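Protection of telomeres protein 1 (Schizosaccharomyces pombe, PDB 7CUI) binds single-stranded telomeric DNA at the sequence GGTTAC, is required to protect the 3' overhang, and regulates telomerase and telomere length. Local coordinates at residues A[52-57]-A[161-166]; A[63-68]-A[126-131]; A[77-82]-A[97-102]; A[168-173]-A[187-192]. All coordinates share one frame; numbering follows the deposited sequence.

Contact 1. Residues A[52-57]-A[161-166]; sequences RLRVQV and TPWFDI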
# COMPACT_ATOMS: atom_id res chain seq x y z
N ARG A 52 -0.63 -6.02 -12.60
CA ARG A 52 -1.91 -5.35 -12.44
C ARG A 52 -2.86 -6.30 -11.72
O ARG A 52 -2.96 -7.47 -12.09
CB ARG A 52 -2.49 -5.01 -13.81
CG ARG A 52 -3.67 -4.05 -13.79
CD ARG A 52 -4.02 -3.65 -15.21
NE ARG A 52 -5.35 -4.09 -15.58
CZ ARG A 52 -6.41 -3.29 -15.62
NH1 ARG A 52 -6.28 -2.01 -15.32
NH2 ARG A 52 -7.59 -3.78 -15.97
N LEU A 53 -3.57 -5.80 -10.70
CA LEU A 53 -4.42 -6.66 -9.89
C LEU A 53 -5.77 -5.99 -9.65
O LEU A 53 -5.85 -4.77 -9.58
CB LEU A 53 -3.74 -6.95 -8.56
CG LEU A 53 -2.30 -7.46 -8.63
CD1 LEU A 53 -1.34 -6.33 -8.34
CD2 LEU A 53 -2.08 -8.58 -7.64
N ARG A 54 -6.82 -6.81 -9.53
CA ARG A 54 -8.12 -6.36 -9.07
C ARG A 54 -8.29 -6.86 -7.63
O ARG A 54 -8.29 -8.06 -7.39
CB ARG A 54 -9.24 -6.87 -9.98
CG ARG A 54 -10.57 -6.16 -9.76
CD ARG A 54 -11.64 -6.53 -10.77
NE ARG A 54 -11.17 -6.41 -12.14
CZ ARG A 54 -11.64 -5.55 -13.04
NH1 ARG A 54 -12.62 -4.73 -12.72
NH2 ARG A 54 -11.13 -5.53 -14.26
N VAL A 55 -8.44 -5.91 -6.70
CA VAL A 55 -8.02 -6.17 -5.33
C VAL A 55 -8.96 -5.51 -4.32
O VAL A 55 -9.75 -4.63 -4.66
CB VAL A 55 -6.54 -5.77 -5.16
CG1 VAL A 55 -6.34 -4.45 -4.43
CG2 VAL A 55 -5.71 -6.89 -4.56
N GLN A 56 -8.84 -5.96 -3.07
CA GLN A 56 -9.60 -5.49 -1.92
C GLN A 56 -8.60 -5.29 -0.78
O GLN A 56 -7.69 -6.10 -0.62
CB GLN A 56 -10.53 -6.62 -1.49
CG GLN A 56 -11.96 -6.21 -1.21
CD GLN A 56 -12.81 -7.38 -0.79
OE1 GLN A 56 -12.37 -8.53 -0.79
NE2 GLN A 56 -14.05 -7.10 -0.43
N VAL A 57 -8.76 -4.22 0.01
CA VAL A 57 -7.87 -4.02 1.14
C VAL A 57 -8.39 -4.81 2.33
O VAL A 57 -9.57 -4.74 2.66
CB VAL A 57 -7.67 -2.54 1.51
CG1 VAL A 57 -6.69 -2.39 2.67
CG2 VAL A 57 -7.22 -1.69 0.33
N THR A 161 -15.00 -4.33 2.01
CA THR A 161 -14.16 -3.25 1.53
C THR A 161 -14.25 -3.20 0.01
O THR A 161 -14.41 -4.24 -0.63
CB THR A 161 -12.74 -3.42 2.09
OG1 THR A 161 -12.25 -4.69 1.64
CG2 THR A 161 -12.70 -3.38 3.60
N PRO A 162 -14.19 -2.00 -0.63
CA PRO A 162 -14.37 -1.90 -2.08
C PRO A 162 -13.28 -2.57 -2.91
O PRO A 162 -12.19 -2.84 -2.42
CB PRO A 162 -14.42 -0.39 -2.35
CG PRO A 162 -13.77 0.26 -1.14
CD PRO A 162 -14.00 -0.69 0.01
N TRP A 163 -13.62 -2.83 -4.19
CA TRP A 163 -12.74 -3.42 -5.18
C TRP A 163 -12.18 -2.33 -6.09
O TRP A 163 -12.91 -1.41 -6.47
CB TRP A 163 -13.52 -4.43 -6.03
CG TRP A 163 -13.82 -5.71 -5.32
CD1 TRP A 163 -14.95 -6.00 -4.62
CD2 TRP A 163 -12.98 -6.87 -5.23
NE1 TRP A 163 -14.88 -7.27 -4.11
CE2 TRP A 163 -13.68 -7.83 -4.46
CE3 TRP A 163 -11.71 -7.20 -5.73
CZ2 TRP A 163 -13.14 -9.09 -4.18
CZ3 TRP A 163 -11.18 -8.45 -5.44
CH2 TRP A 163 -11.89 -9.38 -4.68
N PHE A 164 -10.90 -2.47 -6.46
CA PHE A 164 -10.25 -1.53 -7.35
C PHE A 164 -9.06 -2.20 -8.02
O PHE A 164 -8.53 -3.20 -7.52
CB PHE A 164 -9.85 -0.24 -6.61
CG PHE A 164 -8.90 -0.44 -5.45
CD1 PHE A 164 -9.37 -0.73 -4.18
CD2 PHE A 164 -7.52 -0.35 -5.63
CE1 PHE A 164 -8.51 -0.92 -3.12
CE2 PHE A 164 -6.65 -0.54 -4.57
CZ PHE A 164 -7.14 -0.82 -3.31
N ASP A 165 -8.66 -1.66 -9.18
CA ASP A 165 -7.47 -2.12 -9.87
C ASP A 165 -6.26 -1.40 -9.27
O ASP A 165 -6.35 -0.22 -8.92
CB ASP A 165 -7.58 -1.93 -11.39
CG ASP A 165 -8.54 -2.90 -12.05
OD1 ASP A 165 -8.72 -4.01 -11.51
OD2 ASP A 165 -9.11 -2.53 -13.10
N ILE A 166 -5.14 -2.12 -9.15
CA ILE A 166 -3.92 -1.61 -8.55
C ILE A 166 -2.74 -2.04 -9.42
O ILE A 166 -2.71 -3.17 -9.89
CB ILE A 166 -3.79 -2.11 -7.09
CG1 ILE A 166 -2.63 -1.47 -6.33
CG2 ILE A 166 -3.70 -3.63 -7.05
CD1 ILE A 166 -2.71 0.03 -6.25
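Q56 lies over one face of the W163 indole: its CG sits 4.2 Å from the centroid of the five-membered ring in a CH-pi contact, and its amide is stacked on the ring with the two planes 17° apart. At the edge of the indole, near its plane, the backbone oxygen R54 O approaches W163 CZ3. The F164 ring carries V55 CG1 over one face, toward the rim, while V57 CG2 meets the ring edge in plane, 3.7 Å from F164 CZ.

Beyond CG the Q56 chain is extended, with CD anti to CA (chi2 -180°). Its NE2 then gives a nearly straight bond to T161 O (2.9 Å, 162° at the hydrogen), landing on a lone pair with the oxygen also in the amide plane, which fixes the rotation of the amide. T161 OG1 donates to V57 O at 2.9 Å. The two segments come from strand 49-73 and from strand 163-171 with the loop leading into it, the antiparallel pairing of the first and fourth strands of an OB-fold barrel in this C-terminal domain. L53 with I166 and V55 with F164 are the hydrogen-bonded pairs.

On the face carrying R54 and W163, the carboxylate of D165 stands near two arginines. R52 NH2 is 3.5 Å from D165 OD2, and R54 NE is 3.5 Å from D165 OD1. Both oxygens lie well out of the guanidinium planes, making this attraction of charge without a directed N-H, and it probably favours an ionised D165. On the face of L53 and V55, I34 of helix 34-38 touches both side chains, and L138 packs on V57.

Contact 2. Residues A[63-68]-A[126-131]; sequences KSLTQF and QLKERL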
# COMPACT_ATOMS: atom_id res chain seq x y z
N LYS A 63 -0.80 0.86 12.22
CA LYS A 63 -2.18 0.83 12.67
C LYS A 63 -2.73 2.23 12.93
O LYS A 63 -3.92 2.45 12.76
CB LYS A 63 -2.34 -0.09 13.88
CG LYS A 63 -1.97 -1.55 13.62
CD LYS A 63 -2.76 -2.18 12.50
CE LYS A 63 -2.43 -3.65 12.35
NZ LYS A 63 -2.36 -4.04 10.92
N SER A 64 -1.86 3.16 13.37
CA SER A 64 -2.26 4.55 13.53
C SER A 64 -2.02 5.30 12.24
O SER A 64 -0.91 5.29 11.72
CB SER A 64 -1.50 5.24 14.62
OG SER A 64 -1.70 4.58 15.84
N LEU A 65 -3.06 6.01 11.77
CA LEU A 65 -2.93 6.91 10.64
C LEU A 65 -2.00 8.06 11.02
O LEU A 65 -1.44 8.74 10.16
CB LEU A 65 -4.32 7.43 10.25
CG LEU A 65 -5.28 6.37 9.73
CD1 LEU A 65 -6.37 7.02 8.89
CD2 LEU A 65 -4.55 5.33 8.90
N THR A 66 -1.81 8.23 12.33
CA THR A 66 -0.93 9.23 12.90
C THR A 66 0.52 8.94 12.50
O THR A 66 1.37 9.83 12.56
CB THR A 66 -1.21 9.31 14.40
OG1 THR A 66 -2.05 10.46 14.50
CG2 THR A 66 0.02 9.46 15.26
N GLN A 67 0.78 7.70 12.07
CA GLN A 67 2.13 7.26 11.77
C GLN A 67 2.27 7.00 10.27
O GLN A 67 3.23 6.35 9.85
CB GLN A 67 2.50 6.04 12.62
CG GLN A 67 2.47 6.31 14.12
CD GLN A 67 2.95 5.15 14.96
OE1 GLN A 67 2.31 4.76 15.93
NE2 GLN A 67 4.10 4.60 14.60
N PHE A 68 1.33 7.52 9.47
CA PHE A 68 1.33 7.28 8.04
C PHE A 68 2.38 8.11 7.31
O PHE A 68 2.65 7.86 6.14
CB PHE A 68 -0.07 7.47 7.46
CG PHE A 68 -0.85 6.20 7.24
CD1 PHE A 68 -0.82 5.17 8.17
CD2 PHE A 68 -1.62 6.03 6.09
CE1 PHE A 68 -1.53 4.00 7.97
CE2 PHE A 68 -2.33 4.86 5.89
CZ PHE A 68 -2.29 3.85 6.82
N GLN A 126 -8.78 14.27 7.56
CA GLN A 126 -8.93 14.40 6.12
C GLN A 126 -8.36 13.18 5.41
O GLN A 126 -8.91 12.74 4.40
CB GLN A 126 -8.27 15.69 5.62
CG GLN A 126 -9.12 16.93 5.86
CD GLN A 126 -8.29 18.18 5.95
OE1 GLN A 126 -7.15 18.25 5.48
NE2 GLN A 126 -8.85 19.20 6.58
N LEU A 127 -7.25 12.65 5.94
CA LEU A 127 -6.61 11.44 5.44
C LEU A 127 -7.56 10.26 5.63
O LEU A 127 -7.77 9.48 4.70
CB LEU A 127 -5.33 11.22 6.25
CG LEU A 127 -4.13 10.55 5.57
CD1 LEU A 127 -3.52 9.53 6.51
CD2 LEU A 127 -4.47 9.90 4.24
N LYS A 128 -8.13 10.13 6.84
CA LYS A 128 -9.09 9.09 7.15
C LYS A 128 -10.20 9.08 6.10
O LYS A 128 -10.52 8.03 5.56
CB LYS A 128 -9.73 9.31 8.53
CG LYS A 128 -9.50 8.22 9.56
CD LYS A 128 -10.62 8.13 10.59
CE LYS A 128 -10.36 8.90 11.87
NZ LYS A 128 -9.22 8.34 12.63
N GLU A 129 -10.75 10.27 5.82
CA GLU A 129 -11.91 10.41 4.97
C GLU A 129 -11.57 10.01 3.53
O GLU A 129 -12.40 9.43 2.84
CB GLU A 129 -12.49 11.83 5.06
CG GLU A 129 -13.31 12.05 6.32
CD GLU A 129 -13.74 13.49 6.57
OE1 GLU A 129 -14.60 13.71 7.45
OE2 GLU A 129 -13.21 14.40 5.87
N ARG A 130 -10.34 10.30 3.12
CA ARG A 130 -9.89 9.97 1.78
C ARG A 130 -9.69 8.46 1.65
O ARG A 130 -10.14 7.86 0.68
CB ARG A 130 -8.62 10.75 1.42
CG ARG A 130 -8.39 10.86 -0.08
CD ARG A 130 -8.57 12.27 -0.57
NE ARG A 130 -8.43 12.38 -2.02
CZ ARG A 130 -9.44 12.55 -2.85
NH1 ARG A 130 -10.68 12.63 -2.39
NH2 ARG A 130 -9.21 12.65 -4.15
N LEU A 131 -9.02 7.87 2.64
CA LEU A 131 -8.72 6.44 2.63
C LEU A 131 -9.99 5.62 2.85
O LEU A 131 -10.03 4.44 2.53
CB LEU A 131 -7.65 6.16 3.69
CG LEU A 131 -6.25 6.71 3.39
CD1 LEU A 131 -5.26 6.31 4.47
CD2 LEU A 131 -5.74 6.22 2.04
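F68 and L65, from a turn that interrupts the long strand 49-73, pack against one side of helix 121-135, one of the helices between the third and fourth strands of the OB-fold barrel. L127 and L131, one helical turn apart, both point toward the turn.

The contact is carried by apolar groups, and no hydrogen bond crosses it. The F68 ring meets the helix through CD2 and CE2: L131 CD1 comes to 3.6 Å from F68 CE2, and L127 CD1 to 4.0 Å from F68 CD2. L127 CD1 also lies near F68 CB, with L65 CB a little farther off. W135, later in the same helix, touches both L65 and F68, and the F68 ring is stacked with F82 of strand 77-87.

Hydrogen bonds act within each segment. F68 N bonds to L65 O at 3.1 Å and Q67 N to S64 O at 3.0 Å, closing the short 3-10 turn at 65-66 that presents L65 and F68 together. In the helix, L131 N bonds to L127 O. Charge plays little part: K128 NZ has a long, weak ion pair with E139, leaving the aliphatic part of K128 to do the packing.

In L65, chi1 of -65° sets CG anti to the carbonyl carbon. Of its two branches, CD2 lies over one face of the F68 ring, toward the rim; the L65 and K128 side chains cross at about a right angle, with L65 CD1 3.4 Å from K128 CG.

Contact 3. Residues A[77-82]-A[97-102]; sequences SYVWMF and IFFDSD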
# COMPACT_ATOMS: atom_id res chain seq x y z
N SER A 77 11.31 17.14 7.88
CA SER A 77 10.89 16.72 6.55
C SER A 77 10.36 15.30 6.59
O SER A 77 11.10 14.36 6.88
CB SER A 77 12.01 16.83 5.55
OG SER A 77 12.31 18.19 5.28
N TYR A 78 9.07 15.14 6.25
CA TYR A 78 8.39 13.86 6.35
C TYR A 78 8.05 13.31 4.97
O TYR A 78 7.98 14.06 3.99
CB TYR A 78 7.14 14.00 7.22
CG TYR A 78 7.37 14.25 8.68
CD1 TYR A 78 7.76 15.49 9.16
CD2 TYR A 78 7.19 13.23 9.61
CE1 TYR A 78 7.97 15.72 10.51
CE2 TYR A 78 7.40 13.45 10.97
CZ TYR A 78 7.79 14.70 11.42
OH TYR A 78 7.99 14.91 12.75
N VAL A 79 7.84 11.99 4.89
CA VAL A 79 7.40 11.35 3.66
C VAL A 79 6.32 10.33 4.01
O VAL A 79 6.31 9.78 5.11
CB VAL A 79 8.53 10.68 2.87
CG1 VAL A 79 9.47 11.70 2.22
CG2 VAL A 79 9.30 9.64 3.68
N TRP A 80 5.43 10.09 3.03
CA TRP A 80 4.42 9.05 3.14
C TRP A 80 5.11 7.69 3.14
O TRP A 80 5.97 7.43 2.30
CB TRP A 80 3.42 9.11 1.97
CG TRP A 80 2.57 10.34 1.92
CD1 TRP A 80 2.47 11.22 0.88
CD2 TRP A 80 1.67 10.82 2.93
NE1 TRP A 80 1.58 12.21 1.18
CE2 TRP A 80 1.07 12.00 2.43
CE3 TRP A 80 1.31 10.37 4.21
CZ2 TRP A 80 0.13 12.73 3.16
CZ3 TRP A 80 0.39 11.10 4.94
CH2 TRP A 80 -0.19 12.26 4.42
N MSE A 81 4.71 6.83 4.07
CA MSE A 81 5.11 5.44 4.04
C MSE A 81 4.11 4.60 4.84
O MSE A 81 4.00 4.72 6.05
CB MSE A 81 6.54 5.27 4.55
CG MSE A 81 7.04 3.85 4.41
SE MSE A 81 8.67 3.59 5.45
CE MSE A 81 8.25 3.51 7.37
N PHE A 82 3.38 3.75 4.11
CA PHE A 82 2.44 2.81 4.70
C PHE A 82 2.25 1.64 3.74
O PHE A 82 2.66 1.70 2.58
CB PHE A 82 1.12 3.50 5.05
CG PHE A 82 0.45 4.23 3.91
CD1 PHE A 82 0.72 5.57 3.68
CD2 PHE A 82 -0.46 3.59 3.08
CE1 PHE A 82 0.10 6.25 2.63
CE2 PHE A 82 -1.08 4.27 2.03
CZ PHE A 82 -0.80 5.60 1.82
N ILE A 97 3.34 -1.62 -0.71
CA ILE A 97 3.87 -0.44 -0.05
C ILE A 97 3.53 0.80 -0.88
O ILE A 97 3.79 0.84 -2.08
CB ILE A 97 5.39 -0.56 0.17
CG1 ILE A 97 5.74 -1.70 1.13
CG2 ILE A 97 5.98 0.76 0.64
CD1 ILE A 97 7.19 -2.13 1.06
N PHE A 98 2.96 1.81 -0.21
CA PHE A 98 2.83 3.14 -0.78
C PHE A 98 3.82 4.08 -0.09
O PHE A 98 3.74 4.32 1.11
CB PHE A 98 1.38 3.64 -0.70
CG PHE A 98 0.46 2.93 -1.66
CD1 PHE A 98 -0.15 1.74 -1.29
CD2 PHE A 98 0.24 3.42 -2.94
CE1 PHE A 98 -0.98 1.07 -2.19
CE2 PHE A 98 -0.58 2.75 -3.83
CZ PHE A 98 -1.19 1.57 -3.45
N PHE A 99 4.75 4.60 -0.89
CA PHE A 99 5.86 5.42 -0.42
C PHE A 99 5.89 6.71 -1.23
O PHE A 99 5.64 6.70 -2.44
CB PHE A 99 7.15 4.62 -0.56
CG PHE A 99 8.40 5.30 -0.05
CD1 PHE A 99 8.56 5.55 1.30
CD2 PHE A 99 9.41 5.69 -0.92
CE1 PHE A 99 9.70 6.19 1.77
CE2 PHE A 99 10.55 6.33 -0.45
CZ PHE A 99 10.70 6.57 0.90
N ASP A 100 6.16 7.82 -0.54
CA ASP A 100 6.54 9.09 -1.14
C ASP A 100 5.55 9.49 -2.25
O ASP A 100 4.36 9.61 -1.99
CB ASP A 100 8.01 9.08 -1.57
CG ASP A 100 8.65 10.46 -1.63
OD1 ASP A 100 7.92 11.45 -1.43
OD2 ASP A 100 9.87 10.52 -1.87
N SER A 101 6.06 9.68 -3.47
CA SER A 101 5.27 10.24 -4.57
C SER A 101 4.14 9.30 -5.02
O SER A 101 3.12 9.78 -5.52
CB SER A 101 6.15 10.65 -5.73
OG SER A 101 6.99 9.58 -6.11
N ASP A 102 4.32 7.99 -4.83
CA ASP A 102 3.29 7.03 -5.19
C ASP A 102 2.13 7.11 -4.20
O ASP A 102 0.97 6.98 -4.59
CB ASP A 102 3.87 5.61 -5.31
CG ASP A 102 4.73 5.40 -6.56
OD1 ASP A 102 4.32 5.87 -7.65
OD2 ASP A 102 5.80 4.77 -6.43
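F82 and F98 form a hydrogen-bonded antiparallel pair, with F98 N to F82 O at 2.8 Å and F82 N to F98 O at 3.1 Å. F98 CB sits over one face of the F82 ring, offset toward the rim, in a CH-pi contact 4.1 Å from the centroid.

Next along comes the non-hydrogen-bonded pair M81 (built as selenomethionine) and F99. With F99 CG anti to the backbone N (chi1 -177°), the ring lies beside its neighbours: M81 CB meets its edge in plane, 3.8 Å from F99 CD1, and V79 CG2 approaches F99 CE1. F99 also packs on an apolar side chain of another protein's chain. An alanine at F99 would probably leave V79 CG2 and M81 CB without their ring partner and lose packing against that chain.

Beyond these pairs D100 N gives a straight bond to W80 O (172° at the hydrogen), and helix 100-107 follows. Farther out, A103 of that helix touches W80, F82 and F98, A69 lies against W80, and strand 190-198 borders I97 and F99. Strands 77-87 and 93-99 form the hairpin of the second and third strands of an OB fold, its I97, F99 and M81 packed against the bound protein chain.

Contact 4. Residues A[168-173]-A[187-192]; sequences VKEYIP and LQKRWR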
# COMPACT_ATOMS: atom_id res chain seq x y z
N VAL A 168 1.36 -2.69 -9.28
CA VAL A 168 2.46 -2.90 -8.34
C VAL A 168 3.75 -3.09 -9.12
O VAL A 168 3.76 -3.72 -10.18
CB VAL A 168 2.20 -4.07 -7.37
CG1 VAL A 168 0.93 -3.87 -6.56
CG2 VAL A 168 2.21 -5.42 -8.06
N LYS A 169 4.84 -2.51 -8.60
CA LYS A 169 6.17 -2.78 -9.10
C LYS A 169 6.91 -3.67 -8.11
O LYS A 169 7.03 -3.33 -6.93
CB LYS A 169 6.91 -1.49 -9.46
CG LYS A 169 6.91 -0.38 -8.42
CD LYS A 169 7.37 0.95 -8.99
CE LYS A 169 7.04 2.11 -8.08
NZ LYS A 169 7.40 3.41 -8.70
N GLU A 170 7.37 -4.82 -8.61
CA GLU A 170 8.08 -5.82 -7.82
C GLU A 170 9.57 -5.55 -7.94
O GLU A 170 10.07 -5.26 -9.02
CB GLU A 170 7.74 -7.20 -8.39
CG GLU A 170 8.20 -8.37 -7.53
CD GLU A 170 7.66 -9.70 -8.01
OE1 GLU A 170 7.14 -9.75 -9.15
OE2 GLU A 170 7.74 -10.69 -7.26
N TYR A 171 10.28 -5.66 -6.81
CA TYR A 171 11.69 -5.30 -6.74
C TYR A 171 12.31 -5.91 -5.49
O TYR A 171 11.60 -6.39 -4.61
CB TYR A 171 11.86 -3.78 -6.71
CG TYR A 171 11.35 -3.14 -5.44
CD1 TYR A 171 9.99 -2.92 -5.24
CD2 TYR A 171 12.22 -2.76 -4.42
CE1 TYR A 171 9.52 -2.34 -4.08
CE2 TYR A 171 11.76 -2.19 -3.25
CZ TYR A 171 10.40 -1.97 -3.08
OH TYR A 171 9.93 -1.40 -1.93
N ILE A 172 13.65 -5.87 -5.42
CA ILE A 172 14.39 -6.40 -4.29
C ILE A 172 15.28 -5.28 -3.75
O ILE A 172 16.27 -4.93 -4.39
CB ILE A 172 15.24 -7.61 -4.73
CG1 ILE A 172 14.40 -8.69 -5.42
CG2 ILE A 172 16.03 -8.17 -3.55
CD1 ILE A 172 15.19 -9.58 -6.36
N PRO A 173 14.99 -4.70 -2.56
CA PRO A 173 15.81 -3.60 -2.05
C PRO A 173 17.06 -4.12 -1.37
O PRO A 173 17.15 -5.29 -1.01
CB PRO A 173 14.88 -2.94 -1.02
CG PRO A 173 14.08 -4.10 -0.46
CD PRO A 173 13.89 -5.05 -1.63
N LEU A 187 11.49 -14.07 0.06
CA LEU A 187 11.22 -13.27 1.24
C LEU A 187 11.84 -11.88 1.09
O LEU A 187 11.56 -10.99 1.88
CB LEU A 187 11.82 -13.98 2.46
CG LEU A 187 10.93 -15.02 3.16
CD1 LEU A 187 11.60 -15.51 4.44
CD2 LEU A 187 9.55 -14.45 3.47
N GLN A 188 12.70 -11.73 0.07
CA GLN A 188 13.50 -10.52 -0.09
C GLN A 188 12.85 -9.58 -1.10
O GLN A 188 13.33 -8.46 -1.29
CB GLN A 188 14.94 -10.86 -0.47
CG GLN A 188 15.84 -11.15 0.72
CD GLN A 188 15.73 -12.58 1.21
OE1 GLN A 188 15.28 -13.47 0.49
NE2 GLN A 188 16.15 -12.81 2.44
N LYS A 189 11.76 -10.03 -1.73
CA LYS A 189 11.05 -9.18 -2.67
C LYS A 189 10.08 -8.27 -1.92
O LYS A 189 9.53 -8.65 -0.88
CB LYS A 189 10.33 -10.02 -3.73
CG LYS A 189 11.23 -10.67 -4.77
CD LYS A 189 10.47 -11.43 -5.83
CE LYS A 189 11.26 -11.69 -7.10
NZ LYS A 189 11.39 -10.48 -7.94
N ARG A 190 9.91 -7.05 -2.45
CA ARG A 190 8.93 -6.09 -1.98
C ARG A 190 8.06 -5.66 -3.16
O ARG A 190 8.49 -5.72 -4.30
CB ARG A 190 9.64 -4.86 -1.39
CG ARG A 190 9.74 -4.82 0.13
CD ARG A 190 10.15 -6.14 0.76
NE ARG A 190 10.51 -6.04 2.17
CZ ARG A 190 11.01 -7.05 2.88
NH1 ARG A 190 11.21 -8.23 2.31
NH2 ARG A 190 11.31 -6.87 4.15
N TRP A 191 6.82 -5.24 -2.86
CA TRP A 191 5.92 -4.70 -3.87
C TRP A 191 5.54 -3.27 -3.51
O TRP A 191 5.29 -2.95 -2.35
CB TRP A 191 4.67 -5.57 -4.00
CG TRP A 191 4.97 -6.94 -4.51
CD1 TRP A 191 4.92 -7.38 -5.80
CD2 TRP A 191 5.39 -8.07 -3.72
NE1 TRP A 191 5.28 -8.70 -5.87
CE2 TRP A 191 5.57 -9.15 -4.61
CE3 TRP A 191 5.63 -8.27 -2.35
CZ2 TRP A 191 5.98 -10.41 -4.17
CZ3 TRP A 191 6.03 -9.51 -1.92
CH2 TRP A 191 6.20 -10.57 -2.82
N ARG A 192 5.46 -2.42 -4.54
CA ARG A 192 5.17 -1.01 -4.37
C ARG A 192 4.02 -0.60 -5.29
O ARG A 192 4.11 -0.77 -6.50
CB ARG A 192 6.43 -0.20 -4.65
CG ARG A 192 7.19 0.21 -3.40
CD ARG A 192 7.18 1.72 -3.29
NE ARG A 192 8.50 2.28 -3.56
CZ ARG A 192 8.73 3.44 -4.17
NH1 ARG A 192 7.73 4.18 -4.63
NH2 ARG A 192 9.97 3.85 -4.34
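K169 pairs with R192, and Y171 with R190, as hydrogen-bonded antiparallel pairs, with E170 and W191 the non-hydrogen-bonded pair between them; the short strand axes run at 153°. R190 N to Y171 O (2.8 Å) is almost perfectly straight at 177°, and K169 N to R192 O is equally short.

With Y171 CG between the backbone N and the carbonyl carbon (chi1 68°), the phenol ring lies across R190, whose CB sits over one face, 3.9 Å from the centroid, while R192 CG approaches Y171 CE1 at 3.5 Å. Y171 OH and R192 NE bond to the backbone of another protein's chain, and R190 NH2 forms a salt bridge with an acidic side chain there. An alanine at Y171 would probably leave R190 CB and R192 CG without the ring they pack on, and that backbone without its hydroxyl partner. The chains of K169 and R192 run side by side; D102 forms salt bridges with both, which would ease the repulsion.

E170 runs alongside W191, its CG 3.4 Å from W191 NE1, while OE1 has a salt bridge to R49 and a hydrogen bond to H51. Across the contact, E170 OE2 makes a long salt bridge to K189 NZ (3.7 Å). V168 CG2 touches W191 CD1, and I37 and L38 of helix 34-38 pack on the same indole.

Here the fourth and fifth strands of the OB-fold barrel meet, and Y171, R190 and R192 on one face hold a partner protein.

The four contacts lie around one OB-fold barrel. Contacts 1 and 4 share strand 163-171 and meet where L53 CD1 packs on V168 CG2 at 3.7 Å, though their centres are about 18 Å apart. Contact 3 reaches contact 1 through the interior, with I166 CD1 3.5 Å from F98 CZ. It joins contact 4 by the parallel pairing of strands 93-99 and 190-198 and by D102, which lies in contact 3; together contacts 3 and 4 border the other protein's chain. Contact 2 continues into contact 3 through a probable hydrogen bond between F68 O and M81 N (3.1 Å), but its nearest atoms stay about 12 Å from contact 4.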